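Local coordinates for outer membrane porin protein 32 (Delftia acidovorans, PDB 2FGQ), which forms anion-selective channels across the bacterial outer membrane as a homotrimeric porin, at residues 31-42 / 55-64; 199-209 / 221-232. One frame throughout, in Å; residues are numbered along the deposited sequence.

Contact 1. Residues 31-42 / 55-64. With CA (calcium ion), chain C; SO4 (sulfate ion), chain G.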
# COMPACT_ATOMS: atom_id res chain seq x y z
N THR A 31 5.87 9.62 -15.49
CA THR A 31 5.53 10.40 -14.31
C THR A 31 6.65 11.29 -13.86
O THR A 31 7.83 11.08 -14.20
CB THR A 31 5.10 9.48 -13.13
OG1 THR A 31 6.21 8.64 -12.73
CG2 THR A 31 3.91 8.60 -13.51
N SER A 32 6.28 12.29 -13.05
CA SER A 32 7.23 12.96 -12.19
C SER A 32 8.33 13.67 -12.97
O SER A 32 9.52 13.60 -12.64
CB SER A 32 7.76 11.94 -11.18
OG SER A 32 6.72 11.50 -10.32
N GLY A 33 7.92 14.44 -13.98
CA GLY A 33 8.86 15.19 -14.81
C GLY A 33 9.27 16.53 -14.24
O GLY A 33 10.38 16.98 -14.52
N ALA A 34 8.38 17.18 -13.49
CA ALA A 34 8.63 18.50 -12.89
C ALA A 34 8.78 18.40 -11.35
O ALA A 34 9.65 19.02 -10.77
CB ALA A 34 7.54 19.48 -13.26
N SER A 35 7.95 17.60 -10.70
CA SER A 35 8.10 17.27 -9.27
C SER A 35 7.76 15.82 -9.09
O SER A 35 6.91 15.29 -9.80
CB SER A 35 7.16 18.09 -8.41
OG SER A 35 7.41 19.48 -8.50
N THR A 36 8.37 15.17 -8.12
CA THR A 36 8.00 13.80 -7.85
C THR A 36 6.57 13.70 -7.34
O THR A 36 6.19 14.36 -6.39
CB THR A 36 8.98 13.13 -6.89
OG1 THR A 36 10.32 13.26 -7.41
CG2 THR A 36 8.67 11.65 -6.72
N SER A 37 5.80 12.85 -8.00
CA SER A 37 4.42 12.59 -7.58
C SER A 37 4.42 11.93 -6.23
O SER A 37 5.26 11.08 -5.95
CB SER A 37 3.69 11.68 -8.56
OG SER A 37 3.69 12.15 -9.86
N ARG A 38 3.48 12.34 -5.39
CA ARG A 38 3.48 11.87 -4.01
C ARG A 38 2.12 12.00 -3.37
O ARG A 38 1.26 12.75 -3.83
CB ARG A 38 4.51 12.70 -3.20
CG ARG A 38 4.08 14.13 -2.91
CD ARG A 38 5.23 15.07 -2.56
NE ARG A 38 6.09 15.27 -3.70
CZ ARG A 38 7.15 16.06 -3.73
NH1 ARG A 38 7.55 16.69 -2.62
NH2 ARG A 38 7.82 16.23 -4.86
N LEU A 39 1.98 11.30 -2.25
CA LEU A 39 0.78 11.36 -1.40
C LEU A 39 1.29 11.27 0.04
O LEU A 39 2.08 10.42 0.33
CB LEU A 39 -0.20 10.24 -1.73
CG LEU A 39 -1.43 10.17 -0.83
CD1 LEU A 39 -2.32 11.36 -1.01
CD2 LEU A 39 -2.20 8.91 -1.16
N GLY A 40 0.86 12.18 0.89
CA GLY A 40 1.34 12.21 2.26
C GLY A 40 0.38 12.81 3.24
O GLY A 40 -0.60 13.47 2.91
N LEU A 41 0.73 12.57 4.51
CA LEU A 41 0.04 13.13 5.64
C LEU A 41 1.10 13.68 6.56
O LEU A 41 2.08 13.01 6.81
CB LEU A 41 -0.73 12.04 6.37
CG LEU A 41 -1.87 11.35 5.64
CD1 LEU A 41 -1.56 10.78 4.28
CD2 LEU A 41 -2.44 10.24 6.50
N ARG A 42 0.87 14.85 7.11
CA ARG A 42 1.79 15.43 8.08
C ARG A 42 1.05 16.18 9.13
O ARG A 42 -0.07 16.64 8.94
CB ARG A 42 2.80 16.32 7.39
CG ARG A 42 2.20 17.47 6.66
CD ARG A 42 3.26 18.30 5.83
NE ARG A 42 2.58 19.35 5.07
CZ ARG A 42 2.72 19.63 3.77
NH1 ARG A 42 3.59 19.00 2.96
NH2 ARG A 42 2.00 20.61 3.27
N PHE A 55 4.81 14.59 12.77
CA PHE A 55 5.00 13.37 12.03
C PHE A 55 4.80 13.68 10.55
O PHE A 55 4.20 14.68 10.20
CB PHE A 55 4.04 12.27 12.51
CG PHE A 55 2.66 12.42 11.97
CD1 PHE A 55 2.28 11.77 10.80
CD2 PHE A 55 1.77 13.31 12.55
CE1 PHE A 55 1.04 11.97 10.25
CE2 PHE A 55 0.48 13.49 11.99
CZ PHE A 55 0.14 12.81 10.84
N TRP A 56 5.32 12.80 9.70
CA TRP A 56 5.23 12.99 8.26
C TRP A 56 5.34 11.64 7.59
O TRP A 56 6.32 10.91 7.79
CB TRP A 56 6.40 13.90 7.88
CG TRP A 56 6.39 14.41 6.49
CD1 TRP A 56 6.27 13.70 5.32
CD2 TRP A 56 6.53 15.77 6.10
NE1 TRP A 56 6.37 14.54 4.25
CE2 TRP A 56 6.51 15.82 4.69
CE3 TRP A 56 6.67 16.97 6.81
CZ2 TRP A 56 6.60 17.01 3.96
CZ3 TRP A 56 6.78 18.16 6.08
CH2 TRP A 56 6.76 18.18 4.67
N LEU A 57 4.31 11.28 6.83
CA LEU A 57 4.26 10.00 6.12
C LEU A 57 4.04 10.35 4.65
O LEU A 57 3.06 11.02 4.32
CB LEU A 57 3.08 9.15 6.59
CG LEU A 57 3.15 8.70 8.03
CD1 LEU A 57 1.83 8.09 8.44
CD2 LEU A 57 4.27 7.76 8.26
N GLU A 58 4.96 9.95 3.77
CA GLU A 58 4.85 10.30 2.36
C GLU A 58 5.38 9.18 1.49
O GLU A 58 6.44 8.61 1.72
CB GLU A 58 5.63 11.56 2.12
CG GLU A 58 5.62 12.10 0.72
CD GLU A 58 6.50 13.33 0.54
OE1 GLU A 58 6.46 14.23 1.40
OE2 GLU A 58 7.18 13.44 -0.52
N GLY A 59 4.63 8.91 0.42
CA GLY A 59 5.01 7.92 -0.57
C GLY A 59 4.86 8.42 -1.98
O GLY A 59 4.08 9.33 -2.25
N GLU A 60 5.62 7.79 -2.86
CA GLU A 60 5.57 8.17 -4.27
C GLU A 60 4.30 7.60 -4.92
O GLU A 60 3.78 6.54 -4.56
CB GLU A 60 6.78 7.60 -5.02
CG GLU A 60 6.93 8.10 -6.44
CD GLU A 60 8.28 7.87 -7.09
OE1 GLU A 60 9.24 7.43 -6.41
OE2 GLU A 60 8.38 8.21 -8.31
N ILE A 61 3.79 8.39 -5.86
CA ILE A 61 2.68 8.02 -6.72
C ILE A 61 3.18 7.75 -8.12
O ILE A 61 3.98 8.49 -8.65
CB ILE A 61 1.60 9.13 -6.70
CG1 ILE A 61 0.97 9.21 -5.31
CG2 ILE A 61 0.57 8.97 -7.81
CD1 ILE A 61 0.10 8.06 -4.94
N PHE A 62 2.66 6.71 -8.74
CA PHE A 62 2.93 6.34 -10.11
C PHE A 62 1.62 6.30 -10.89
O PHE A 62 0.95 5.27 -10.94
CB PHE A 62 3.64 4.96 -10.17
CG PHE A 62 4.91 4.89 -9.36
CD1 PHE A 62 6.14 5.28 -9.92
CD2 PHE A 62 4.88 4.49 -8.06
CE1 PHE A 62 7.33 5.23 -9.16
CE2 PHE A 62 6.03 4.44 -7.31
CZ PHE A 62 7.26 4.81 -7.85
N GLY A 63 1.23 7.45 -11.43
CA GLY A 63 -0.07 7.60 -12.04
C GLY A 63 -0.24 6.79 -13.29
O GLY A 63 -1.36 6.42 -13.64
N ASP A 64 0.83 6.43 -13.97
CA ASP A 64 0.71 5.63 -15.19
C ASP A 64 0.29 4.18 -14.97
O ASP A 64 -0.28 3.57 -15.86
CB ASP A 64 1.97 5.72 -16.06
CG ASP A 64 3.24 5.23 -15.36
OD1 ASP A 64 3.35 5.20 -14.11
OD2 ASP A 64 4.17 4.79 -16.10
CA CA C . 4.45 4.08 -18.37
S SO4 G . 10.08 18.68 -4.11
O1 SO4 G . 9.19 19.05 -5.25
O2 SO4 G . 11.29 19.59 -4.09
O3 SO4 G . 9.30 18.71 -2.82
O4 SO4 G . 10.51 17.27 -4.27
O HOH W 1 6.38 8.90 -9.95
O HOH W 2 6.07 5.96 -13.51
O HOH W 3 1.89 10.29 -11.40
O HOH W 4 6.67 16.76 0.17
O HOH W 5 4.80 2.01 -17.08
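L39 and L41 of 31-42 pair with G59 and L57 of 55-64 through two-way backbone hydrogen bonds; L41 N and L57 O lie 2.8 Å apart. This is the tight side: the leucines point to the sheet face that meets the neighbouring subunits. I61, just past the strand, points its CB toward 31-42, packs CD1 on L39 CB at 3.9 Å and also touches F73 of another subunit. At the far end F55 lays one ring face against the backbone of R42, while F332 of another subunit stacks on the same ring.

The other face, carrying R38, R42, W56 and E58, is more polar and wetter. R42 runs alongside W56, its CD set over the six-membered ring in a CH-pi contact, 3.7 Å from the centroid, with the guanidinium turned 51° from the ring plane. W56 NE1 gives its in-plane N-H to E58 OE1 at 2.9 Å, on the anti side, somewhat out of the carboxylate plane. Chi3 of R38 (67°) bends the chain back so that NE and NH2 both grip T36 O within the guanidinium plane; NH1 reaches a sulfate oxygen, O3, at 2.7 Å. E58 OE2 lies well out of that plane, 3.8 Å from R38 NE, so the pair is a long, purely electrostatic salt bridge; this oxygen also forms a salt bridge with R75. One water bridges R38 NH1 and E58 OE1.

Beyond the strands, another water ties T31 OG1 and S32 OG to I61 O and to E60 OE2, which also pairs with K308. D64 OD2 binds calcium at 2.4 Å together with ligands from this chain and a neighbouring subunit. T36 OG1 hydrogen-bonds the bound D-malate. Here an antiparallel hairpin of the porin barrel has one face in the trimer interface and the other toward the substrate site.

Contact 2. Residues 199-209 / 221-232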
# COMPACT_ATOMS: atom_id res chain seq x y z
N LEU A 199 31.78 -7.74 -1.59
CA LEU A 199 32.96 -7.27 -0.85
C LEU A 199 32.69 -5.91 -0.21
O LEU A 199 32.24 -4.97 -0.88
CB LEU A 199 34.18 -7.17 -1.78
CG LEU A 199 34.97 -8.48 -1.98
CD1 LEU A 199 34.14 -9.58 -2.52
CD2 LEU A 199 36.14 -8.21 -2.94
N ALA A 200 33.02 -5.80 1.07
CA ALA A 200 32.76 -4.60 1.87
C ALA A 200 33.41 -3.39 1.19
O ALA A 200 34.56 -3.46 0.76
CB ALA A 200 33.32 -4.76 3.26
N THR A 201 32.66 -2.30 1.14
CA THR A 201 33.01 -1.09 0.38
C THR A 201 32.42 0.11 1.11
O THR A 201 31.30 0.05 1.60
CB THR A 201 32.44 -1.18 -1.03
OG1 THR A 201 33.04 -2.25 -1.76
CG2 THR A 201 32.69 0.05 -1.87
N ASP A 202 33.20 1.17 1.24
CA ASP A 202 32.70 2.45 1.73
C ASP A 202 32.25 3.29 0.54
O ASP A 202 32.94 3.37 -0.47
CB ASP A 202 33.80 3.26 2.42
CG ASP A 202 34.26 2.69 3.72
OD1 ASP A 202 33.60 1.81 4.32
OD2 ASP A 202 35.35 3.06 4.23
N ARG A 203 31.13 3.97 0.69
CA ARG A 203 30.67 4.94 -0.27
C ARG A 203 30.89 6.31 0.36
O ARG A 203 30.17 6.72 1.26
CB ARG A 203 29.17 4.72 -0.57
CG ARG A 203 28.59 5.63 -1.62
CD ARG A 203 27.07 5.58 -1.66
NE ARG A 203 26.50 6.15 -2.88
CZ ARG A 203 26.44 7.46 -3.15
NH1 ARG A 203 26.86 8.36 -2.25
NH2 ARG A 203 25.91 7.86 -4.29
N ASP A 204 31.89 7.02 -0.16
CA ASP A 204 32.30 8.33 0.36
C ASP A 204 31.81 9.41 -0.62
O ASP A 204 31.99 9.26 -1.81
CB ASP A 204 33.84 8.41 0.46
CG ASP A 204 34.41 7.41 1.39
OD1 ASP A 204 33.70 6.98 2.34
OD2 ASP A 204 35.60 7.00 1.28
N GLU A 205 31.23 10.48 -0.12
CA GLU A 205 30.67 11.52 -0.98
C GLU A 205 30.95 12.88 -0.37
O GLU A 205 30.64 13.15 0.78
CB GLU A 205 29.17 11.30 -1.06
CG GLU A 205 28.36 12.13 -2.04
CD GLU A 205 26.88 12.00 -1.73
OE1 GLU A 205 26.21 11.21 -2.45
OE2 GLU A 205 26.40 12.64 -0.73
N ILE A 206 31.53 13.75 -1.18
CA ILE A 206 31.74 15.14 -0.82
C ILE A 206 31.06 15.99 -1.88
O ILE A 206 31.23 15.77 -3.08
CB ILE A 206 33.24 15.46 -0.67
CG1 ILE A 206 33.40 16.93 -0.27
CG2 ILE A 206 33.94 15.25 -1.95
CD1 ILE A 206 34.76 17.29 0.23
N THR A 207 30.27 16.96 -1.44
CA THR A 207 29.44 17.75 -2.33
C THR A 207 29.48 19.22 -1.95
O THR A 207 29.38 19.56 -0.78
CB THR A 207 27.97 17.28 -2.25
OG1 THR A 207 27.90 15.86 -2.34
CG2 THR A 207 27.17 17.81 -3.43
N LEU A 208 29.69 20.10 -2.93
CA LEU A 208 29.69 21.53 -2.73
C LEU A 208 28.67 22.16 -3.66
O LEU A 208 28.71 21.88 -4.83
CB LEU A 208 31.10 22.09 -3.00
CG LEU A 208 31.27 23.59 -2.77
CD1 LEU A 208 31.15 23.96 -1.32
CD2 LEU A 208 32.63 24.06 -3.33
N GLY A 209 27.77 22.99 -3.15
CA GLY A 209 26.80 23.65 -4.00
C GLY A 209 26.68 25.11 -3.63
O GLY A 209 26.92 25.49 -2.49
N GLY A 221 25.17 26.07 -9.07
CA GLY A 221 26.21 25.12 -9.40
C GLY A 221 26.43 24.08 -8.29
O GLY A 221 26.12 24.29 -7.11
N LEU A 222 26.96 22.92 -8.70
CA LEU A 222 27.16 21.79 -7.78
C LEU A 222 28.43 21.08 -8.30
O LEU A 222 28.60 20.90 -9.51
CB LEU A 222 25.99 20.80 -7.87
CG LEU A 222 24.78 20.73 -6.91
CD1 LEU A 222 23.73 19.75 -7.41
CD2 LEU A 222 25.15 20.34 -5.48
N LEU A 223 29.30 20.69 -7.38
CA LEU A 223 30.43 19.79 -7.63
C LEU A 223 30.33 18.63 -6.64
O LEU A 223 30.03 18.85 -5.48
CB LEU A 223 31.74 20.50 -7.34
CG LEU A 223 31.95 21.83 -8.04
CD1 LEU A 223 33.11 22.52 -7.37
CD2 LEU A 223 32.22 21.55 -9.51
N GLN A 224 30.64 17.42 -7.09
CA GLN A 224 30.56 16.28 -6.22
C GLN A 224 31.57 15.23 -6.62
O GLN A 224 31.75 14.97 -7.80
CB GLN A 224 29.16 15.63 -6.30
CG GLN A 224 28.90 14.55 -5.27
CD GLN A 224 27.47 14.03 -5.36
OE1 GLN A 224 26.67 14.19 -4.40
NE2 GLN A 224 27.13 13.44 -6.50
N GLN A 225 32.21 14.64 -5.61
CA GLN A 225 33.02 13.44 -5.81
C GLN A 225 32.43 12.33 -5.00
O GLN A 225 32.22 12.47 -3.80
CB GLN A 225 34.48 13.64 -5.42
CG GLN A 225 35.29 12.40 -5.66
CD GLN A 225 36.77 12.62 -5.45
OE1 GLN A 225 37.28 12.35 -4.37
NE2 GLN A 225 37.45 13.15 -6.45
N THR A 226 32.13 11.22 -5.69
CA THR A 226 31.61 10.02 -5.05
C THR A 226 32.62 8.91 -5.28
O THR A 226 32.96 8.60 -6.43
CB THR A 226 30.31 9.65 -5.70
OG1 THR A 226 29.41 10.76 -5.59
CG2 THR A 226 29.66 8.51 -4.94
N LYS A 227 33.11 8.31 -4.20
CA LYS A 227 34.10 7.25 -4.31
C LYS A 227 33.58 6.01 -3.59
O LYS A 227 33.31 6.07 -2.39
CB LYS A 227 35.41 7.71 -3.64
CG LYS A 227 36.57 6.75 -3.75
CD LYS A 227 37.96 7.36 -3.38
CE LYS A 227 37.90 8.70 -2.71
NZ LYS A 227 39.19 8.97 -1.90
N PHE A 228 33.43 4.90 -4.30
CA PHE A 228 33.21 3.62 -3.67
C PHE A 228 34.58 2.96 -3.50
O PHE A 228 35.20 2.53 -4.48
CB PHE A 228 32.29 2.74 -4.51
CG PHE A 228 30.82 3.14 -4.56
CD1 PHE A 228 30.37 4.15 -5.36
CD2 PHE A 228 29.89 2.41 -3.85
CE1 PHE A 228 29.01 4.47 -5.45
CE2 PHE A 228 28.50 2.67 -3.96
CZ PHE A 228 28.07 3.68 -4.76
N LYS A 229 35.05 2.92 -2.28
CA LYS A 229 36.39 2.44 -1.92
C LYS A 229 36.26 1.06 -1.26
O LYS A 229 35.71 0.93 -0.17
CB LYS A 229 37.03 3.41 -0.94
CG LYS A 229 38.47 3.15 -0.66
CD LYS A 229 39.20 4.37 -0.03
CE LYS A 229 40.22 3.90 0.99
NZ LYS A 229 41.14 2.87 0.43
N ARG A 230 36.72 0.03 -1.95
CA ARG A 230 36.57 -1.33 -1.48
C ARG A 230 37.65 -1.64 -0.46
O ARG A 230 38.80 -1.25 -0.64
CB ARG A 230 36.63 -2.24 -2.71
CG ARG A 230 36.40 -3.69 -2.48
CD ARG A 230 36.28 -4.45 -3.76
NE ARG A 230 37.53 -4.40 -4.52
CZ ARG A 230 37.74 -5.07 -5.67
NH1 ARG A 230 36.78 -5.79 -6.21
NH2 ARG A 230 38.91 -4.95 -6.29
N ASP A 231 37.27 -2.29 0.64
CA ASP A 231 38.21 -2.53 1.76
C ASP A 231 39.48 -3.27 1.30
O ASP A 231 40.56 -2.92 1.78
CB ASP A 231 37.57 -3.36 2.89
CG ASP A 231 36.50 -2.61 3.67
OD1 ASP A 231 36.06 -1.49 3.28
OD2 ASP A 231 36.03 -3.12 4.72
N ILE A 232 39.36 -4.25 0.43
CA ILE A 232 40.53 -5.03 -0.01
C ILE A 232 41.39 -4.27 -1.02
O ILE A 232 42.41 -4.80 -1.47
CB ILE A 232 40.18 -6.42 -0.60
CG1 ILE A 232 39.37 -6.29 -1.89
CG2 ILE A 232 39.55 -7.31 0.46
CD1 ILE A 232 39.58 -7.42 -2.88
O HOH W 6 36.57 -5.46 0.34
O HOH W 7 33.51 -0.89 4.09
O HOH W 8 36.48 0.65 5.88
O HOH W 9 26.76 10.52 -5.00
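R203 lies across F228 on the face that also carries T201, E205 and T226. With CG anti to the backbone N (chi1 -177°) and the chain extended as far as NE, the arginine lays its CG over the phenyl face, 3.9 Å from the ring centroid, a CH-pi contact. The guanidinium stands 74° from the ring, and T226 CG2 covers one of its faces. NH1 reaches E205 OE1 at 2.9 Å, in a salt bridge that approaches the carboxylate from above its plane; NE and NH2 go to the carbonyls of D129 and R119. A water joins NH2, E205 OE1 and T226 OG1. An alanine in place of R203 would probably leave E205 without its charge partner and uncover one face of the F228 ring.

Further along, T207 and Q224 run side by side. Chi1 of T207 (-47°) swings OG1 beside its own backbone N, from where it donates to an in-plane lone pair of Q224 OE1 at 2.9 Å.

On the reverse face I206, L208 and L223 lie on the surface, giving way to D202, D204, K227 and K229. At the end, L199 CD2 meets I232 CD1 at 3.5 Å, and D231 N bonds to A200 O. Regular two-way backbone bonds at alternate pairs, from D202 with K229 to L208 with L223, mark an antiparallel beta hairpin in the wall of a porin barrel.

Overall arrangement
Both contacts are hairpin pairings in the same closed, 16-stranded antiparallel barrel. Contact 1 comes first along the chain, joining strands 26-48 and 51-60; contact 2 follows, joining 199-213 and 218-230. They lie on opposite sides of the chain's centre, with their own centres 28 Å apart and their nearest atoms about 14 Å apart, so they do not touch. Contact 1 belongs to the wall that packs against both other subunits and carries residues of the calcium and D-malate sites. No other protein chain of the trimer reaches contact 2. Together they set the interface side of one pore against wall outside the interface.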